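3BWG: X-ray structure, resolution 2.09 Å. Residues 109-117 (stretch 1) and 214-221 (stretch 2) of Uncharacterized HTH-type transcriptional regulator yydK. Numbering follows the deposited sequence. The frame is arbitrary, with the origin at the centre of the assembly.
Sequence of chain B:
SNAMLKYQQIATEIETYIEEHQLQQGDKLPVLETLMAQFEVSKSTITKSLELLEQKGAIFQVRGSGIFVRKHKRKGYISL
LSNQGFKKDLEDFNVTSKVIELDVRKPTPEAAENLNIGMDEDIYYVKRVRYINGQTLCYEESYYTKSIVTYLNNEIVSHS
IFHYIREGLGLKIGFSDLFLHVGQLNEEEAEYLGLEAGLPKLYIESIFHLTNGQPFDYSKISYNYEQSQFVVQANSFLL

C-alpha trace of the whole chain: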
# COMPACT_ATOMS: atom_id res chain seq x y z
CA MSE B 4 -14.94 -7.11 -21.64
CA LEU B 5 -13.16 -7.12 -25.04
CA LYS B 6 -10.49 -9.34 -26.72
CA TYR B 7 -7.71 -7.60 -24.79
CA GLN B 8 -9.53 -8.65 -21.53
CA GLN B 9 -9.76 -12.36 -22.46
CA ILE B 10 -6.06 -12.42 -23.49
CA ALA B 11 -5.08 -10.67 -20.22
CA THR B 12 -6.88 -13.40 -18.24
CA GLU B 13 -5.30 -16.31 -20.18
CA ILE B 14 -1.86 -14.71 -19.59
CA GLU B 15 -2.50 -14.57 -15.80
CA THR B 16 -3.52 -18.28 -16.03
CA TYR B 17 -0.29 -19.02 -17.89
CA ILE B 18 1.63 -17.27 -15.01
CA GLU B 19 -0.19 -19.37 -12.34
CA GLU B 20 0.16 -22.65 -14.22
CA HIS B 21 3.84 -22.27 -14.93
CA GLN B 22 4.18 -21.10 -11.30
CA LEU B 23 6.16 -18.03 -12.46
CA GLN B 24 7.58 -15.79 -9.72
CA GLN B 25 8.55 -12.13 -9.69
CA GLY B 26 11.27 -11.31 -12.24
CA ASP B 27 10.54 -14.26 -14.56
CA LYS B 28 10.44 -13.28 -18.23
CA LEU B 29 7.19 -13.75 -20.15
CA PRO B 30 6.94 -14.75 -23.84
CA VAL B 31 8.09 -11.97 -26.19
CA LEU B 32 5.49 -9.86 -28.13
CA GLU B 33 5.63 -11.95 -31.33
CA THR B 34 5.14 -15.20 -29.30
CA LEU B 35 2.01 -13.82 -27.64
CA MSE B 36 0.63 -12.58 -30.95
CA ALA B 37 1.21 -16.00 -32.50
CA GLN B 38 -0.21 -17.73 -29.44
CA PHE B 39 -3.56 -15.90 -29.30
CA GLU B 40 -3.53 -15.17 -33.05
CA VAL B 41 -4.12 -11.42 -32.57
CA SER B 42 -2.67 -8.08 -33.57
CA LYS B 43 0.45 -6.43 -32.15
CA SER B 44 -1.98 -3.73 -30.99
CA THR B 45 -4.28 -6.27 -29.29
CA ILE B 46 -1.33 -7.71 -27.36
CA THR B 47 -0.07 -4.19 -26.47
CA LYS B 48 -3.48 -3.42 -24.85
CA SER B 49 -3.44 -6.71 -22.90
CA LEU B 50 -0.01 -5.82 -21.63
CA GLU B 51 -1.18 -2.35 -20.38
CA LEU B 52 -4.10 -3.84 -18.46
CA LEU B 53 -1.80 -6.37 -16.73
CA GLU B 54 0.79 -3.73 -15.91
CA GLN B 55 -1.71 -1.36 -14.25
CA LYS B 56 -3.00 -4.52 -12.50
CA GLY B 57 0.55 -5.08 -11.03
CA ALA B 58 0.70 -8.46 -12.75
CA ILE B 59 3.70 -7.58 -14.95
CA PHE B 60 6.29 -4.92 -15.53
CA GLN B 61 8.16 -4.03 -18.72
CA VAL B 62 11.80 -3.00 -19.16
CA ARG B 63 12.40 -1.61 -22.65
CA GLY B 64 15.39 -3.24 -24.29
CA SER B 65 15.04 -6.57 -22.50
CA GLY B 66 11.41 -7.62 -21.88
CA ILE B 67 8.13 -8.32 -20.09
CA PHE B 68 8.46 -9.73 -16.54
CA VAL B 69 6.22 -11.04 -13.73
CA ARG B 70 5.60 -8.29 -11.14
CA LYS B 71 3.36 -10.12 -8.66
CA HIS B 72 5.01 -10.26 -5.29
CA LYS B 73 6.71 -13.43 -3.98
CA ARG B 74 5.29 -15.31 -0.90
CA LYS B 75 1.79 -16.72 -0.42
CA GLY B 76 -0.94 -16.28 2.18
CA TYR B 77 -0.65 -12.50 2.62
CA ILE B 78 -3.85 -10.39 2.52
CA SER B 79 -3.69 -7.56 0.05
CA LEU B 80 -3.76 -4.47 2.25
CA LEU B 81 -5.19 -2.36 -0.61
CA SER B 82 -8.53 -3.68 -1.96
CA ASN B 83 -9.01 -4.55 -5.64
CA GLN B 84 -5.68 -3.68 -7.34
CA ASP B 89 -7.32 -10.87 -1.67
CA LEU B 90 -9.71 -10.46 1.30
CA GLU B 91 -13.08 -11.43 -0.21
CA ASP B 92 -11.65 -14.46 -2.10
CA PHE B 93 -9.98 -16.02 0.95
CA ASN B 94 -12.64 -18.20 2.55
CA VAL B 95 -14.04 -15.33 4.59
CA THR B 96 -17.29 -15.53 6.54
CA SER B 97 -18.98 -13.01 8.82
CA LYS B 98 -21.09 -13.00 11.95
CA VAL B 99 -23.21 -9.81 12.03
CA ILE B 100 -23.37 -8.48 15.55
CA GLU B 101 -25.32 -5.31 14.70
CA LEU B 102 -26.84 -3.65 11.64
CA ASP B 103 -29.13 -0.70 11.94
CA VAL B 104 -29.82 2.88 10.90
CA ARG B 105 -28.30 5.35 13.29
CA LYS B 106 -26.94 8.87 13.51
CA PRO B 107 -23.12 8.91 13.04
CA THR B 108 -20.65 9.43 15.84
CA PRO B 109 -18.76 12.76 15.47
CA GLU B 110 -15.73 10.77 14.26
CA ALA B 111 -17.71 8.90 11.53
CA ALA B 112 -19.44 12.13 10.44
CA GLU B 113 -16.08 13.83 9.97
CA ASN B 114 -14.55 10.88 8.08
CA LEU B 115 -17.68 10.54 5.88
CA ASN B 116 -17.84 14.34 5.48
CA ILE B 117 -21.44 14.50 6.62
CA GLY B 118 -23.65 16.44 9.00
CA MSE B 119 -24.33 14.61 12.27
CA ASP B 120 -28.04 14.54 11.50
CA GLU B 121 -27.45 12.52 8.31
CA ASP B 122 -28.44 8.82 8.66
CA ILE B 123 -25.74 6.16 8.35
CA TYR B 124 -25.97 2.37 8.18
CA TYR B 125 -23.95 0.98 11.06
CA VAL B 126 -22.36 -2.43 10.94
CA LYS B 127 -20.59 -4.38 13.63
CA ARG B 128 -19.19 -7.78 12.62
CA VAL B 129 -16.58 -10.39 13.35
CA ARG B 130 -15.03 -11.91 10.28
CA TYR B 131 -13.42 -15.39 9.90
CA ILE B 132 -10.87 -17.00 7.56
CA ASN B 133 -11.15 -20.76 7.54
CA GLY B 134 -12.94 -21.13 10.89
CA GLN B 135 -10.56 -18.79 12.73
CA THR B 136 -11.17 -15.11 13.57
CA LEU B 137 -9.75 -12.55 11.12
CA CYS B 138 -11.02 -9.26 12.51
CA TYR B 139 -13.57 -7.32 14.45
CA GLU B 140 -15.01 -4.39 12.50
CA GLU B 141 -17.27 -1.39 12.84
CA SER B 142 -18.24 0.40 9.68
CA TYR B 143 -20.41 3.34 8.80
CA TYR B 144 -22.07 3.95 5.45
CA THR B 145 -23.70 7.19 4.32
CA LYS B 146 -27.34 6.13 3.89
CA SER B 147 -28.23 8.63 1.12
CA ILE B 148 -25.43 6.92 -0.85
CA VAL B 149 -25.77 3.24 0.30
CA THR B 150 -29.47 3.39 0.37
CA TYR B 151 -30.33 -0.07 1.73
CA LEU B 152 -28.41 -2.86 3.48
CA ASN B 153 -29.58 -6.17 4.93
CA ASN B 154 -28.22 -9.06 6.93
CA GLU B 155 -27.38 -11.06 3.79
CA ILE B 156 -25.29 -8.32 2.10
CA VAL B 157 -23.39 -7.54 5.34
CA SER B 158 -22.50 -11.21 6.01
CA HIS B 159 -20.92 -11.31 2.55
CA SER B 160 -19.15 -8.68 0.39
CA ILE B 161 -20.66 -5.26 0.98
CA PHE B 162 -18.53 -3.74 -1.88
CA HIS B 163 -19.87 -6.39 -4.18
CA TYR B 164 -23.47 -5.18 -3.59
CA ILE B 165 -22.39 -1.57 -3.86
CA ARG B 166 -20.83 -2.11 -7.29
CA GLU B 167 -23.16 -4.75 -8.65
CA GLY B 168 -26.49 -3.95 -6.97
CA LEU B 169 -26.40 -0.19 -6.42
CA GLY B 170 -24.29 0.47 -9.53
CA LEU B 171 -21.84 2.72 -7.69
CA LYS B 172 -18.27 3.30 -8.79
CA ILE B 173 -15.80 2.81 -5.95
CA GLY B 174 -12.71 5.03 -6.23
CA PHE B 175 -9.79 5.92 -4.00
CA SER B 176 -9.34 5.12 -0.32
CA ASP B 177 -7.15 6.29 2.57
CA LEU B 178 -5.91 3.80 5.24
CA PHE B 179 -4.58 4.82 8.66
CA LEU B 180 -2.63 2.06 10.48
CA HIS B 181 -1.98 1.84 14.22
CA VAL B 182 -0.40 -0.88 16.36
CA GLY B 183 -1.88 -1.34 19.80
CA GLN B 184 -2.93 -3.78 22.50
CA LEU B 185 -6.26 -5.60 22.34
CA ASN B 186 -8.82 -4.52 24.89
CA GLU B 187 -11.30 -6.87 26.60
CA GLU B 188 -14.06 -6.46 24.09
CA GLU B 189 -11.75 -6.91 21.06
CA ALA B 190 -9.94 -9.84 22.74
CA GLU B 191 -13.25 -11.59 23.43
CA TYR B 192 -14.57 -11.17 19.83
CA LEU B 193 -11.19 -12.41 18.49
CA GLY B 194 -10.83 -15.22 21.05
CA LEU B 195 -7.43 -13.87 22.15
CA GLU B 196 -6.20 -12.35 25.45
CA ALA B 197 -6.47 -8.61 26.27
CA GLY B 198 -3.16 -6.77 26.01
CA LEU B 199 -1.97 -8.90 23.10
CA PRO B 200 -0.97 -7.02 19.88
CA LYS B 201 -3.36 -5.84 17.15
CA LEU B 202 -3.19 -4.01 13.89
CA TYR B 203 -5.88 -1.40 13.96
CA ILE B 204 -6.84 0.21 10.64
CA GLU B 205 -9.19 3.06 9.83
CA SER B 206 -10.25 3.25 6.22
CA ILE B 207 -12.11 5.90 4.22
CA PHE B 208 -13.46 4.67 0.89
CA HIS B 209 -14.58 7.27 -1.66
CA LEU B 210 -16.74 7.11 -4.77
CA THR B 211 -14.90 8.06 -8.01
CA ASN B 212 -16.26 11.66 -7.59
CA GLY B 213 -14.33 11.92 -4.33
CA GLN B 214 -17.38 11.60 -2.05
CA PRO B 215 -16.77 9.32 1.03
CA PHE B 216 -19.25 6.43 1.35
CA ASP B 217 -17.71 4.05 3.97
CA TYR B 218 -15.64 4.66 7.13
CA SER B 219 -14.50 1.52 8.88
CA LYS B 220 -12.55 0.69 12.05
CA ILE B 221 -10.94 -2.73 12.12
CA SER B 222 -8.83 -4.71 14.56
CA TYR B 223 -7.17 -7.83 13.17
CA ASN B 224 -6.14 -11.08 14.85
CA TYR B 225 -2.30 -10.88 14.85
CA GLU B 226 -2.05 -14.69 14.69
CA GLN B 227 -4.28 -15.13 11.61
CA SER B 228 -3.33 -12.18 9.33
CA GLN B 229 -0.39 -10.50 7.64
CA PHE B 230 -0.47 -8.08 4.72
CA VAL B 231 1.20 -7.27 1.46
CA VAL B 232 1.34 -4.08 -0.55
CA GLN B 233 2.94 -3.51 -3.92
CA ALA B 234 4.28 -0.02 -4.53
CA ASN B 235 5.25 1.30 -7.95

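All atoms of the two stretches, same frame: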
# COMPACT_ATOMS: atom_id res chain seq x y z
N PRO B 109 -19.52 11.63 16.04
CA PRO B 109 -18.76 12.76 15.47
C PRO B 109 -17.60 12.32 14.56
O PRO B 109 -17.47 12.81 13.45
CB PRO B 109 -18.26 13.50 16.70
CG PRO B 109 -19.29 13.18 17.73
CD PRO B 109 -19.73 11.78 17.49
N GLU B 110 -16.77 11.40 15.06
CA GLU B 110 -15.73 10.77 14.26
C GLU B 110 -16.19 10.21 12.88
O GLU B 110 -15.52 10.40 11.86
CB GLU B 110 -15.08 9.67 15.08
CG GLU B 110 -14.12 8.79 14.28
CD GLU B 110 -13.66 7.56 15.07
OE1 GLU B 110 -12.44 7.39 15.23
OE2 GLU B 110 -14.52 6.81 15.57
N ALA B 111 -17.31 9.52 12.82
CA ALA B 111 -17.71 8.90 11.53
C ALA B 111 -18.20 10.01 10.61
O ALA B 111 -18.02 9.93 9.38
CB ALA B 111 -18.78 7.86 11.71
N ALA B 112 -18.85 11.01 11.20
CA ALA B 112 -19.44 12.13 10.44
C ALA B 112 -18.32 12.89 9.73
O ALA B 112 -18.44 13.25 8.55
CB ALA B 112 -20.19 13.08 11.40
N GLU B 113 -17.23 13.09 10.45
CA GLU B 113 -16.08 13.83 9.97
C GLU B 113 -15.37 13.02 8.89
O GLU B 113 -15.03 13.56 7.84
CB GLU B 113 -15.13 14.20 11.12
CG GLU B 113 -15.69 15.30 12.08
CD GLU B 113 -14.75 15.59 13.26
OE1 GLU B 113 -13.71 14.89 13.37
OE2 GLU B 113 -15.04 16.49 14.10
N ASN B 114 -15.15 11.73 9.12
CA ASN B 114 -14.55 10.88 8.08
C ASN B 114 -15.44 10.64 6.82
O ASN B 114 -14.95 10.50 5.72
CB ASN B 114 -14.05 9.56 8.66
CG ASN B 114 -12.87 9.75 9.57
OD1 ASN B 114 -11.73 9.68 9.14
ND2 ASN B 114 -13.14 10.01 10.84
N LEU B 115 -16.75 10.60 7.00
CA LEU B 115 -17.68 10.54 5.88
C LEU B 115 -17.99 11.91 5.28
O LEU B 115 -18.69 12.00 4.28
CB LEU B 115 -18.97 9.86 6.32
CG LEU B 115 -18.82 8.38 6.64
CD1 LEU B 115 -20.14 7.88 7.22
CD2 LEU B 115 -18.38 7.56 5.36
N ASN B 116 -17.50 12.98 5.90
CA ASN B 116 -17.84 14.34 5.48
C ASN B 116 -19.30 14.66 5.53
O ASN B 116 -19.80 15.27 4.60
CB ASN B 116 -17.46 14.55 4.01
CG ASN B 116 -16.23 15.31 3.86
OD1 ASN B 116 -15.12 14.82 4.16
ND2 ASN B 116 -16.37 16.57 3.42
N ILE B 117 -20.00 14.23 6.56
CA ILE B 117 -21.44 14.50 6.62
C ILE B 117 -21.85 15.29 7.86
O ILE B 117 -21.08 15.43 8.83
CB ILE B 117 -22.27 13.22 6.53
CG1 ILE B 117 -21.81 12.18 7.57
CG2 ILE B 117 -22.27 12.71 5.09
CD1 ILE B 117 -22.67 10.91 7.59
N GLN B 214 -16.47 11.67 -3.19
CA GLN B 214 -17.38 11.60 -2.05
C GLN B 214 -17.18 10.33 -1.15
O GLN B 214 -17.30 9.18 -1.65
CB GLN B 214 -18.77 11.65 -2.65
CG GLN B 214 -19.91 11.79 -1.67
CD GLN B 214 -21.28 11.98 -2.38
OE1 GLN B 214 -21.35 12.08 -3.61
NE2 GLN B 214 -22.35 12.02 -1.61
N PRO B 215 -16.90 10.53 0.19
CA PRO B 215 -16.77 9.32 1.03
C PRO B 215 -18.09 8.57 1.06
O PRO B 215 -19.15 9.20 0.98
CB PRO B 215 -16.49 9.88 2.43
CG PRO B 215 -16.07 11.28 2.25
CD PRO B 215 -16.72 11.77 0.97
N PHE B 216 -18.03 7.24 1.17
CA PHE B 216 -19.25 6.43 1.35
C PHE B 216 -19.18 5.44 2.52
O PHE B 216 -20.22 4.98 3.00
CB PHE B 216 -19.67 5.70 0.04
CG PHE B 216 -18.76 4.56 -0.37
CD1 PHE B 216 -18.99 3.25 0.07
CD2 PHE B 216 -17.68 4.79 -1.20
CE1 PHE B 216 -18.18 2.18 -0.29
CE2 PHE B 216 -16.83 3.72 -1.58
CZ PHE B 216 -17.09 2.41 -1.11
N ASP B 217 -17.96 5.12 2.96
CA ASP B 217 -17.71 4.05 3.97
C ASP B 217 -16.50 4.43 4.85
O ASP B 217 -15.43 4.71 4.34
CB ASP B 217 -17.50 2.71 3.24
CG ASP B 217 -16.95 1.57 4.13
OD1 ASP B 217 -16.91 1.65 5.36
OD2 ASP B 217 -16.61 0.52 3.57
N TYR B 218 -16.70 4.51 6.16
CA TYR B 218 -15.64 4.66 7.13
C TYR B 218 -15.70 3.41 7.97
O TYR B 218 -16.76 3.09 8.53
CB TYR B 218 -15.90 5.89 8.01
CG TYR B 218 -14.95 6.02 9.16
CD1 TYR B 218 -13.57 6.11 8.94
CD2 TYR B 218 -15.41 6.09 10.48
CE1 TYR B 218 -12.68 6.21 9.99
CE2 TYR B 218 -14.55 6.21 11.53
CZ TYR B 218 -13.19 6.29 11.28
OH TYR B 218 -12.30 6.45 12.33
N SER B 219 -14.57 2.73 8.08
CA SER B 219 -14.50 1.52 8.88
C SER B 219 -13.33 1.55 9.87
O SER B 219 -12.30 2.24 9.65
CB SER B 219 -14.44 0.29 7.97
OG SER B 219 -13.14 0.16 7.43
N LYS B 220 -13.52 0.83 10.98
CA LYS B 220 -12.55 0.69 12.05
C LYS B 220 -12.38 -0.78 12.28
O LYS B 220 -13.33 -1.46 12.66
CB LYS B 220 -13.11 1.33 13.30
CG LYS B 220 -13.18 2.85 13.16
CD LYS B 220 -14.25 3.46 14.06
CE LYS B 220 -14.07 3.11 15.52
NZ LYS B 220 -13.25 4.14 16.20
N ILE B 221 -11.17 -1.29 12.06
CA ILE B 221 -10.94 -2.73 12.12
C ILE B 221 -9.72 -3.12 12.96
O ILE B 221 -8.65 -2.51 12.86
CB ILE B 221 -10.79 -3.31 10.74
CG1 ILE B 221 -11.98 -2.85 9.85
CG2 ILE B 221 -10.70 -4.88 10.82
CD1 ILE B 221 -12.02 -3.43 8.45
O HOH W 1 -20.61 10.65 2.60

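A salt bridge anchors one end of the contact between the short helix that opens stretch 1 and the strand that begins at Pro215. Lys220 NZ donates to Glu110 OE2 at 3.0 Å and, through a weak hydrogen bond, to Glu110 OE1 at 3.5 Å, so the ammonium group meets both carboxylate oxygens. Glu110 reaches it with chi1 and chi2 both t: its CA-to-CB bond points toward the strand and the chain runs on extended; Lys220 starts m, t and then bends at chi3 (p) to bring its amine to the acid. Both residues are partly exposed, a suitable setting for a charged pair. Glu110 OE1 also lies 3.1 Å from Tyr218 OH, a close polar approach beside the salt bridge.

At the other end the link is a water. Water 1 donates to Leu115 O at 2.9 Å and to Pro215 O at 2.6 Å, joining two backbone carbonyls that, both being acceptors, could not hydrogen-bond to each other directly. This is also where the backbones draw nearest, with Leu115 CA and Pro215 CA 5.1 Å apart.

Between these polar ends lies Tyr218, whose 107 Å² of covered surface is the largest share of any residue in the contact. Its CA-to-CB bond points toward the helix (chi1 t), and Asn114 CB sits over one face of the ring, 3.8 Å from the centroid and 21° off the normal, in a CH-pi contact. Asn114 is held in place by its own helix: ND2 donates to Glu110 O at 2.6 Å, nearly straight at 168°, leaving the CB methylene against the ring. Ala111 packs nearby, its CB 4.0 Å from Tyr218 CD2; its small side chain lets the ring come close to the helix backbone, with Ala111 CA 3.8 Å from the same CD2.

Leu115 fills the space beside the strand backbone. Its CA-to-CB bond points sideways, but the m, t rotamer carries the end of the side chain nearer, placing CD2 3.4 Å from Asp217 N, 4.0 Å from Tyr218 CB and 4.2 Å from Pro215 CB. Pro215, its CA-to-CB bond toward stretch 1, sets its compact ring against the end of that stretch's last turn, CG lying 3.4 Å from Leu115 O and 4.0 Å from Asn116 CB. Asn116, with positive phi, forms the Schellman turn that ends the helical run, its N bonding weakly back to Glu113 O and Ile117 N to Ala112 O. The CA-to-CB bonds of Phe216 and Asp217 point away from stretch 1. Altogether 437 Å² is buried, counting both sides.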